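PDB 6L6J: Oxidored_FMN domain-containing protein from [Pseudomonas] geniculata N1, which probably oxidises the amine of 6-hydroxypseudooxynicotine, using bound FMN and a [4Fe-4S] cluster. Local coordinates for residues 258-263 / 279-284. Sequence-based numbering, arbitrary orientation.
With FMN (flavin mononucleotide), chain B.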
loop_
_atom_site.group_PDB
_atom_site.type_symbol
_atom_site.label_atom_id
_atom_site.label_comp_id
_atom_site.label_asym_id
_atom_site.label_seq_id
_atom_site.Cartn_x
_atom_site.Cartn_y
_atom_site.Cartn_z
ATOM N N VAL A 258 16.716 -0.394 -8.959
ATOM C CA VAL A 258 17.390 -0.840 -7.698
ATOM C C VAL A 258 16.585 -0.425 -6.458
ATOM O O VAL A 258 16.156 0.755 -6.340
ATOM C CB VAL A 258 18.871 -0.403 -7.600
ATOM C CG1 VAL A 258 19.742 -1.141 -8.611
ATOM C CG2 VAL A 258 19.052 1.106 -7.697
ATOM N N ASN A 259 16.451 -1.390 -5.543
ATOM C CA ASN A 259 15.659 -1.277 -4.291
ATOM C C ASN A 259 16.261 -2.207 -3.224
ATOM O O ASN A 259 17.340 -2.782 -3.477
ATOM C CB ASN A 259 14.177 -1.541 -4.585
ATOM C CG ASN A 259 13.881 -2.987 -4.931
ATOM O OD1 ASN A 259 14.798 -3.808 -5.057
ATOM N ND2 ASN A 259 12.601 -3.300 -5.102
ATOM N N VAL A 260 15.579 -2.372 -2.085
ATOM C CA VAL A 260 16.060 -3.211 -0.941
ATOM C C VAL A 260 15.207 -4.489 -0.859
ATOM O O VAL A 260 13.960 -4.416 -1.012
ATOM C CB VAL A 260 16.050 -2.417 0.375
ATOM C CG1 VAL A 260 16.953 -1.199 0.279
ATOM C CG2 VAL A 260 14.645 -2.007 0.795
ATOM N N SER A 261 15.855 -5.631 -0.621
ATOM C CA SER A 261 15.175 -6.954 -0.566
ATOM C C SER A 261 14.297 -7.067 0.689
ATOM O O SER A 261 14.658 -6.555 1.805
ATOM C CB SER A 261 16.099 -8.142 -0.651
ATOM O OG SER A 261 15.336 -9.347 -0.800
ATOM N N ASP A 262 13.200 -7.781 0.448
ATOM C CA ASP A 262 11.992 -7.993 1.277
ATOM C C ASP A 262 11.044 -6.792 1.142
ATOM O O ASP A 262 11.468 -5.649 1.364
ATOM C CB ASP A 262 12.308 -8.383 2.713
ATOM C CG ASP A 262 11.169 -9.182 3.342
ATOM O OD1 ASP A 262 10.801 -10.238 2.778
ATOM O OD2 ASP A 262 10.622 -8.717 4.367
ATOM N N TRP A 263 9.797 -7.103 0.770
ATOM C CA TRP A 263 8.716 -6.143 0.466
ATOM C C TRP A 263 8.496 -5.198 1.657
ATOM O O TRP A 263 8.221 -4.017 1.413
ATOM C CB TRP A 263 7.469 -6.937 0.065
ATOM C CG TRP A 263 6.446 -6.162 -0.714
ATOM C CD1 TRP A 263 6.514 -4.861 -1.131
ATOM C CD2 TRP A 263 5.174 -6.659 -1.172
ATOM N NE1 TRP A 263 5.364 -4.508 -1.787
ATOM C CE2 TRP A 263 4.519 -5.587 -1.813
ATOM C CE3 TRP A 263 4.523 -7.898 -1.088
ATOM C CZ2 TRP A 263 3.255 -5.726 -2.377
ATOM C CZ3 TRP A 263 3.264 -8.033 -1.651
ATOM C CH2 TRP A 263 2.639 -6.957 -2.281
ATOM N N GLU A 279 17.985 5.786 -0.077
ATOM C CA GLU A 279 19.106 6.531 -0.708
ATOM C C GLU A 279 20.417 5.890 -0.267
ATOM O O GLU A 279 21.158 5.411 -1.119
ATOM C CB GLU A 279 19.060 8.024 -0.396
ATOM C CG GLU A 279 20.402 8.687 -0.625
ATOM C CD GLU A 279 20.388 10.201 -0.691
ATOM O OE1 GLU A 279 19.278 10.798 -0.768
ATOM O OE2 GLU A 279 21.520 10.780 -0.655
ATOM N N PRO A 280 20.730 5.839 1.053
ATOM C CA PRO A 280 21.985 5.259 1.544
ATOM C C PRO A 280 22.349 3.902 0.939
ATOM O O PRO A 280 23.506 3.670 0.799
ATOM C CB PRO A 280 21.755 5.045 3.045
ATOM C CG PRO A 280 20.266 5.286 3.237
ATOM C CD PRO A 280 19.887 6.302 2.170
ATOM N N PHE A 281 21.357 3.073 0.588
ATOM C CA PHE A 281 21.544 1.678 0.106
ATOM C C PHE A 281 21.851 1.629 -1.396
ATOM O O PHE A 281 22.612 0.700 -1.789
ATOM C CB PHE A 281 20.292 0.841 0.371
ATOM C CG PHE A 281 19.935 0.669 1.822
ATOM C CD1 PHE A 281 20.538 -0.322 2.584
ATOM C CD2 PHE A 281 18.981 1.488 2.420
ATOM C CE1 PHE A 281 20.202 -0.487 3.922
ATOM C CE2 PHE A 281 18.649 1.323 3.760
ATOM C CZ PHE A 281 19.266 0.339 4.510
ATOM N N ILE A 282 21.307 2.568 -2.195
ATOM C CA ILE A 282 21.430 2.582 -3.695
ATOM C C ILE A 282 22.365 3.705 -4.164
ATOM O O ILE A 282 22.693 3.689 -5.354
ATOM C CB ILE A 282 20.054 2.637 -4.416
ATOM C CG1 ILE A 282 19.199 3.850 -4.024
ATOM C CG2 ILE A 282 19.288 1.344 -4.218
ATOM C CD1 ILE A 282 19.762 5.189 -4.463
ATOM N N ASP A 283 22.745 4.623 -3.268
ATOM C CA ASP A 283 23.681 5.778 -3.457
ATOM C C ASP A 283 24.886 5.394 -4.315
ATOM O O ASP A 283 25.354 6.230 -5.083
ATOM C CB ASP A 283 24.289 6.231 -2.115
ATOM C CG ASP A 283 24.165 7.713 -1.793
ATOM O OD1 ASP A 283 23.325 8.397 -2.459
ATOM O OD2 ASP A 283 24.867 8.168 -0.862
ATOM N N PHE A 284 25.414 4.188 -4.120
ATOM C CA PHE A 284 26.689 3.716 -4.724
ATOM C C PHE A 284 26.490 3.352 -6.210
ATOM O O PHE A 284 27.480 3.323 -6.970
ATOM C CB PHE A 284 27.237 2.508 -3.952
ATOM C CG PHE A 284 26.565 1.200 -4.298
ATOM C CD1 PHE A 284 25.376 0.823 -3.671
ATOM C CD2 PHE A 284 27.117 0.347 -5.243
ATOM C CE1 PHE A 284 24.772 -0.396 -3.952
ATOM C CE2 PHE A 284 26.502 -0.860 -5.539
ATOM C CZ PHE A 284 25.337 -1.235 -4.889
HETATM N N1 FMN B . 7.616 -4.724 -6.804
HETATM C C2 FMN B . 7.903 -5.678 -7.747
HETATM O O2 FMN B . 9.078 -5.783 -8.113
HETATM N N3 FMN B . 6.999 -6.479 -8.326
HETATM C C4 FMN B . 5.699 -6.396 -7.998
HETATM O O4 FMN B . 4.870 -7.136 -8.527
HETATM C C4A FMN B . 5.287 -5.410 -6.961
HETATM N N5 FMN B . 3.993 -5.280 -6.581
HETATM C C5A FMN B . 3.661 -4.316 -5.692
HETATM C C6 FMN B . 2.323 -4.127 -5.355
HETATM C C7 FMN B . 1.991 -3.128 -4.462
HETATM C C7M FMN B . 0.573 -2.983 -4.065
HETATM C C8 FMN B . 3.019 -2.246 -3.896
HETATM C C8M FMN B . 2.683 -1.179 -2.896
HETATM C C9 FMN B . 4.339 -2.415 -4.219
HETATM C C9A FMN B . 4.714 -3.410 -5.110
HETATM N N10 FMN B . 6.055 -3.569 -5.490
HETATM C C10 FMN B . 6.352 -4.551 -6.403
HETATM C "C1'" FMN B . 7.154 -2.705 -4.955
HETATM C "C2'" FMN B . 7.203 -1.381 -5.695
HETATM O "O2'" FMN B . 7.599 -1.666 -7.025
HETATM C "C3'" FMN B . 8.178 -0.412 -5.097
HETATM O "O3'" FMN B . 9.497 -0.943 -5.237
HETATM C "C4'" FMN B . 7.919 -0.085 -3.627
HETATM O "O4'" FMN B . 6.505 0.130 -3.406
HETATM C "C5'" FMN B . 8.738 1.116 -3.176
HETATM O "O5'" FMN B . 8.341 2.238 -3.945
HETATM P P FMN B . 7.217 3.262 -3.389
HETATM O O1P FMN B . 7.804 3.882 -2.140
HETATM O O2P FMN B . 7.055 4.207 -4.538
HETATM O O3P FMN B . 5.992 2.408 -3.124
#
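Helix 279-282 packs against the outer side of strand 255-261, the sixth strand of the TIM barrel, with CA atoms 6.6 Å apart for Val258 and Ile282 and 7.4 Å for Val260 and Phe281. Alternation along the strand decides the partners: Val258 and Val260 point their CB toward the helix, whereas Asn259 points away from it, to the FMN side. Val258 CG2 meets Ile282 CG2 at 3.5 Å, the two branched side chains crossing at a slant. Ile282 CG2 stands anti to its own carbonyl carbon, which carries this methyl to the strand while CG1 (chi1 58°) leads away; the same methyl lies 3.8 Å from Val258 O. Further along, Val260 CG1 approaches the Phe281 ring obliquely, 4.3 Å from its centroid and 29° off the normal, an off-centre CH-pi contact. Neighbouring strand 220-229 adds Val227 against Ile282 and Glu228 against Phe281. Glu279 O accepts from both Ile282 N and Asp283 N. On the cofactor side, Asn259 has a weak hydrogen bond to the FMN-binding Asp266, and the Trp263 ring reaches the flavin, its NE1 3.4 Å from FMN C9.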